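Local coordinates for protein sulfate adenylyltransferase (Allochromatium vinosum, PDB 4DNX) that catalyses the reaction of sulfate with ATP to give adenosine 5'-phosphosulfate and diphosphate, acting in dissimilatory sulfur metabolism, at residues Pro141-Pro144 / Gly145-Thr148; Thr179-Glu182 / Ile183-Ile187. All coordinates share one frame; numbering follows the deposited sequence.

Interaction 1: residues Pro141-Pro144 / Gly145-Thr148; sequences PKHP and GVET
H143 is the N-cap of helix 144-149: its imidazole bends back over the first turn and offers ND1 to the backbone N-H groups of G145 and V146. The capping bonds differ in shape. G145 N is 2.9 Å from H143 ND1, lies slightly out of the ring plane, and its N-H is bent away from the straight line. V146 N, at 3.2 Å from the same H143 ND1, points more squarely at it but from well out of the plane. Both amides donate to ND1, consistent with that nitrogen carrying no proton. CG stands anti to the backbone N (chi1 -178°), which sets ND1 beside these amides, while NE2 bonds to Y305 OH. Exchanging H143 for leucine would probably leave the G145 and V146 amides without their side-chain acceptor and Y305 without its imidazole mate.

Nonpolar contact comes from V146, whose CG2 packs 3.7 Å from H143 CB, the two side chains crossing at about a right angle. Backbone bonds continue the turn, E147 N to H143 O and T148 N to P144 O. A water donates to P144 O and, at 2.7 Å, to E147 OE2.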
ATOM      1  N   PRO A 141     -28.705  -7.996  24.847  1.00 31.73           N
ATOM      2  CA  PRO A 141     -27.473  -8.788  24.708  1.00 32.04           C
ATOM      3  C   PRO A 141     -27.392  -9.664  23.445  1.00 32.24           C
ATOM      4  O   PRO A 141     -26.318 -10.187  23.147  1.00 35.94           O
ATOM      5  CB  PRO A 141     -27.473  -9.684  25.955  1.00 32.76           C
ATOM      6  CG  PRO A 141     -28.763  -9.421  26.678  1.00 34.21           C
ATOM      7  CD  PRO A 141     -29.653  -8.625  25.790  1.00 33.84           C
ATOM      8  N   LYS A 142     -28.490  -9.825  22.710  1.00 35.55           N
ATOM      9  CA  LYS A 142     -28.468 -10.473  21.383  1.00 33.55           C
ATOM     10  C   LYS A 142     -27.757  -9.604  20.312  1.00 30.59           C
ATOM     11  O   LYS A 142     -27.464 -10.069  19.211  1.00 30.87           O
ATOM     12  CB  LYS A 142     -29.895 -10.825  20.893  1.00 37.49           C
ATOM     13  CG  LYS A 142     -30.615 -12.005  21.647  1.00 39.77           C
ATOM     14  CD  LYS A 142     -32.125 -12.110  21.275  1.00 42.57           C
ATOM     15  CE  LYS A 142     -32.969 -11.134  22.117  1.00 43.05           C
ATOM     16  NZ  LYS A 142     -34.442 -11.090  21.834  1.00 51.09           N
ATOM     17  N   HIS A 143     -27.508  -8.340  20.612  1.00 26.09           N
ATOM     18  CA  HIS A 143     -26.912  -7.469  19.617  1.00 23.04           C
ATOM     19  C   HIS A 143     -25.397  -7.740  19.662  1.00 20.64           C
ATOM     20  O   HIS A 143     -24.775  -7.665  20.737  1.00 21.03           O
ATOM     21  CB  HIS A 143     -27.270  -6.027  19.938  1.00 21.23           C
ATOM     22  CG  HIS A 143     -26.759  -5.035  18.945  1.00 20.64           C
ATOM     23  ND1 HIS A 143     -25.415  -4.852  18.688  1.00 18.82           N
ATOM     24  CD2 HIS A 143     -27.420  -4.143  18.177  1.00 20.12           C
ATOM     25  CE1 HIS A 143     -25.269  -3.896  17.783  1.00 18.44           C
ATOM     26  NE2 HIS A 143     -26.475  -3.429  17.482  1.00 18.22           N
ATOM     27  N   PRO A 144     -24.806  -8.116  18.534  1.00 20.30           N
ATOM     28  CA  PRO A 144     -23.408  -8.543  18.599  1.00 18.78           C
ATOM     29  C   PRO A 144     -22.442  -7.416  18.972  1.00 17.90           C
ATOM     30  O   PRO A 144     -21.400  -7.676  19.557  1.00 17.42           O
ATOM     31  CB  PRO A 144     -23.120  -9.083  17.184  1.00 19.48           C
ATOM     32  CG  PRO A 144     -24.106  -8.346  16.295  1.00 19.23           C
ATOM     33  CD  PRO A 144     -25.328  -8.123  17.143  1.00 19.78           C
ATOM     34  N   GLY A 145     -22.795  -6.171  18.651  1.00 17.15           N
ATOM     35  CA  GLY A 145     -21.928  -5.049  18.965  1.00 15.84           C
ATOM     36  C   GLY A 145     -22.030  -4.760  20.472  1.00 15.90           C
ATOM     37  O   GLY A 145     -21.050  -4.433  21.087  1.00 15.49           O
ATOM     38  N   VAL A 146     -23.236  -4.833  21.020  1.00 16.70           N
ATOM     39  CA  VAL A 146     -23.463  -4.719  22.470  1.00 17.32           C
ATOM     40  C   VAL A 146     -22.610  -5.769  23.214  1.00 18.17           C
ATOM     41  O   VAL A 146     -21.932  -5.435  24.223  1.00 18.02           O
ATOM     42  CB  VAL A 146     -24.969  -4.905  22.797  1.00 19.23           C
ATOM     43  CG1 VAL A 146     -25.204  -5.157  24.288  1.00 19.77           C
ATOM     44  CG2 VAL A 146     -25.778  -3.666  22.333  1.00 19.55           C
ATOM     45  N   GLU A 147     -22.644  -7.004  22.722  1.00 18.29           N
ATOM     46  CA  GLU A 147     -21.974  -8.127  23.420  1.00 19.60           C
ATOM     47  C   GLU A 147     -20.461  -7.891  23.432  1.00 18.00           C
ATOM     48  O   GLU A 147     -19.828  -8.002  24.477  1.00 19.13           O
ATOM     49  CB  GLU A 147     -22.300  -9.469  22.771  1.00 22.63           C
ATOM     50  CG  GLU A 147     -21.717 -10.687  23.516  1.00 28.75           C
ATOM     51  CD  GLU A 147     -21.982 -11.993  22.776  1.00 37.83           C
ATOM     52  OE1 GLU A 147     -22.777 -12.821  23.273  1.00 48.68           O
ATOM     53  OE2 GLU A 147     -21.411 -12.191  21.670  1.00 45.65           O
ATOM     54  N   THR A 148     -19.884  -7.536  22.289  1.00 17.43           N
ATOM     55  CA  THR A 148     -18.444  -7.255  22.212  1.00 16.80           C
ATOM     56  C   THR A 148     -18.046  -6.123  23.135  1.00 17.62           C
ATOM     57  O   THR A 148     -17.051  -6.214  23.869  1.00 17.38           O
ATOM     58  CB  THR A 148     -18.031  -6.934  20.726  1.00 16.70           C
ATOM     59  OG1 THR A 148     -18.240  -8.121  19.947  1.00 17.96           O
ATOM     60  CG2 THR A 148     -16.564  -6.447  20.615  1.00 16.87           C
TER
HETATM   61  O   HOH W   1     -20.407 -10.541  19.768  1.00 30.40           O

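Interaction 2: residues Thr179-Glu182 / Ile183-Ile187; sequences TAVE and IRHEI
T179 is the N-cap of helix 180-190: T179 O accepts from I183 N at 3.1 Å, and the I183 side chain lies against the same carbonyl, CG1 3.4 Å from T179 O. The T179 hydroxyl, set between the backbone N and the carbonyl carbon (chi1 61°), takes the N-H of E182 at 2.9 Å between OG1 and N, and is also hydrogen-bonded to D175 of the second subunit. A180 O receives R184 N, whose side chain leads off to the carbonyl of N286. This is the N-terminal turn of helix 180-190, an N-capped alpha-helix in the ATP-sulfurylase region, with one side turned to the second subunit.

The V181 and H185 side chains run alongside each other in the same direction, and V181 CG1 reaches H185 CE1 at 3.4 Å. V181 O accepts H185 N and also sits 3.3 Å above one face of the imidazole, displaced from its centre. E182 meets the same ring at its edge: the chain, bent at chi2 (54°), brings OE1 into the ring plane for a weak hydrogen bond from H185 ND1, 3.4 Å long, with carboxylate and ring planes 70° apart. E182 OE2 forms a salt bridge with R178 of the second subunit. E182 O closes the turn on E186 N at 2.9 Å.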
ATOM      1  N   THR A 179      -4.026   3.810   3.855  1.00 10.44           N
ATOM      2  CA  THR A 179      -4.302   4.813   4.866  1.00 10.61           C
ATOM      3  C   THR A 179      -5.186   5.895   4.278  1.00  9.98           C
ATOM      4  O   THR A 179      -5.252   6.058   3.041  1.00 10.53           O
ATOM      5  CB  THR A 179      -2.996   5.479   5.372  1.00 10.24           C
ATOM      6  OG1 THR A 179      -2.322   6.130   4.273  1.00 10.41           O
ATOM      7  CG2 THR A 179      -2.080   4.406   6.007  1.00 11.78           C
ATOM      8  N   ALA A 180      -5.846   6.663   5.151  1.00  9.91           N
ATOM      9  CA  ALA A 180      -6.606   7.855   4.675  1.00  9.58           C
ATOM     10  C   ALA A 180      -5.621   8.844   4.027  1.00 10.97           C
ATOM     11  O   ALA A 180      -5.980   9.546   3.073  1.00 11.19           O
ATOM     12  CB  ALA A 180      -7.285   8.554   5.852  1.00  9.87           C
ATOM     13  N   VAL A 181      -4.398   8.913   4.561  1.00  9.79           N
ATOM     14  CA  VAL A 181      -3.359   9.792   4.046  1.00 11.58           C
ATOM     15  C   VAL A 181      -3.085   9.463   2.552  1.00 11.12           C
ATOM     16  O   VAL A 181      -3.062  10.373   1.693  1.00 11.82           O
ATOM     17  CB  VAL A 181      -2.057   9.674   4.895  1.00 12.50           C
ATOM     18  CG1 VAL A 181      -0.887  10.394   4.211  1.00 13.45           C
ATOM     19  CG2 VAL A 181      -2.316  10.183   6.358  1.00 13.64           C
ATOM     20  N   GLU A 182      -2.927   8.179   2.253  1.00 10.83           N
ATOM     21  CA  GLU A 182      -2.550   7.797   0.872  1.00 12.08           C
ATOM     22  C   GLU A 182      -3.755   7.907  -0.073  1.00 12.07           C
ATOM     23  O   GLU A 182      -3.557   8.280  -1.251  1.00 13.71           O
ATOM     24  CB  GLU A 182      -1.984   6.381   0.850  1.00 15.53           C
ATOM     25  CG  GLU A 182      -1.461   5.895  -0.552  1.00 17.20           C
ATOM     26  CD  GLU A 182      -0.420   6.824  -1.247  1.00 21.01           C
ATOM     27  OE1 GLU A 182       0.233   7.683  -0.597  1.00 21.53           O
ATOM     28  OE2 GLU A 182      -0.220   6.647  -2.481  1.00 24.11           O
ATOM     29  N   ILE A 183      -4.954   7.608   0.422  1.00 10.57           N
ATOM     30  CA  ILE A 183      -6.169   7.786  -0.442  1.00 10.92           C
ATOM     31  C   ILE A 183      -6.298   9.273  -0.815  1.00 11.15           C
ATOM     32  O   ILE A 183      -6.510   9.612  -2.018  1.00 12.10           O
ATOM     33  CB  ILE A 183      -7.397   7.263   0.262  1.00 10.54           C
ATOM     34  CG1 ILE A 183      -7.319   5.735   0.307  1.00  9.98           C
ATOM     35  CG2 ILE A 183      -8.644   7.694  -0.442  1.00 10.02           C
ATOM     36  CD1 ILE A 183      -8.455   5.040   1.129  1.00 10.11           C
ATOM     37  N   ARG A 184      -6.132  10.184   0.177  1.00 10.84           N
ATOM     38  CA  ARG A 184      -6.160  11.642  -0.110  1.00 13.27           C
ATOM     39  C   ARG A 184      -5.093  12.053  -1.159  1.00 15.74           C
ATOM     40  O   ARG A 184      -5.396  12.823  -2.088  1.00 16.54           O
ATOM     41  CB  ARG A 184      -6.018  12.436   1.247  1.00 14.55           C
ATOM     42  CG  ARG A 184      -6.183  13.961   1.270  1.00 19.87           C
ATOM     43  CD  ARG A 184      -6.319  14.371   2.777  1.00 18.34           C
ATOM     44  NE  ARG A 184      -7.723  14.347   3.276  1.00 16.43           N
ATOM     45  CZ  ARG A 184      -8.558  15.379   3.139  1.00 16.65           C
ATOM     46  NH1 ARG A 184      -8.173  16.502   2.482  1.00 18.47           N
ATOM     47  NH2 ARG A 184      -9.807  15.301   3.578  1.00 16.99           N
ATOM     48  N   HIS A 185      -3.867  11.526  -1.048  1.00 15.55           N
ATOM     49  CA  HIS A 185      -2.799  11.845  -2.020  1.00 17.03           C
ATOM     50  C   HIS A 185      -3.191  11.400  -3.420  1.00 16.29           C
ATOM     51  O   HIS A 185      -3.029  12.177  -4.371  1.00 17.07           O
ATOM     52  CB  HIS A 185      -1.509  11.116  -1.631  1.00 20.22           C
ATOM     53  CG  HIS A 185      -0.802  11.721  -0.459  1.00 22.26           C
ATOM     54  ND1 HIS A 185      -0.039  10.968   0.419  1.00 27.70           N
ATOM     55  CD2 HIS A 185      -0.771  12.985   0.011  1.00 27.07           C
ATOM     56  CE1 HIS A 185       0.452  11.757   1.355  1.00 25.02           C
ATOM     57  NE2 HIS A 185       0.042  12.985   1.124  1.00 27.05           N
ATOM     58  N   GLU A 186      -3.678  10.156  -3.519  1.00 15.77           N
ATOM     59  CA  GLU A 186      -4.080   9.582  -4.810  0.70 16.99           C
ATOM     60  C   GLU A 186      -5.270  10.301  -5.459  1.00 16.61           C
ATOM     61  O   GLU A 186      -5.252  10.523  -6.675  1.00 16.50           O
ATOM     62  CB  GLU A 186      -4.357   8.092  -4.689  0.70 18.39           C
ATOM     63  CG  GLU A 186      -4.878   7.442  -5.968  0.70 23.83           C
ATOM     64  CD  GLU A 186      -4.614   5.943  -6.037  0.70 27.70           C
ATOM     65  OE1 GLU A 186      -4.829   5.390  -7.138  0.70 22.02           O
ATOM     66  OE2 GLU A 186      -4.193   5.323  -5.006  0.70 27.84           O
ATOM     67  N   ILE A 187      -6.287  10.667  -4.672  1.00 15.21           N
ATOM     68  CA  ILE A 187      -7.410  11.491  -5.215  1.00 15.13           C
ATOM     69  C   ILE A 187      -6.839  12.778  -5.800  1.00 18.64           C
ATOM     70  O   ILE A 187      -7.218  13.233  -6.906  1.00 18.61           O
ATOM     71  CB  ILE A 187      -8.458  11.815  -4.125  1.00 14.49           C
ATOM     72  CG1 ILE A 187      -9.260  10.544  -3.808  1.00 12.29           C
ATOM     73  CG2 ILE A 187      -9.372  12.969  -4.582  1.00 16.24           C
ATOM     74  CD1 ILE A 187     -10.138  10.637  -2.538  1.00 11.62           C
TER

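Interaction 1 comes first along the chain, at the start of helix 144-149 within the PUA-like range, and interaction 2 follows at the start of helix 180-190 in the ATP-sulfurylase range. Their centres are 33 Å apart, on opposite sides of the chain's centre, and their nearest atoms are about 23 Å apart, so neither touches the other. Strand 155-163 of the mixed sheet and helix 167-172 lie between them in sequence. Helix 144-149 packs on helix 125-136, whereas helix 180-190 packs on strand 260-266, an outer strand of the parallel sheet. Of the two, only interaction 2 meets the second subunit, so it belongs to the dimer interface.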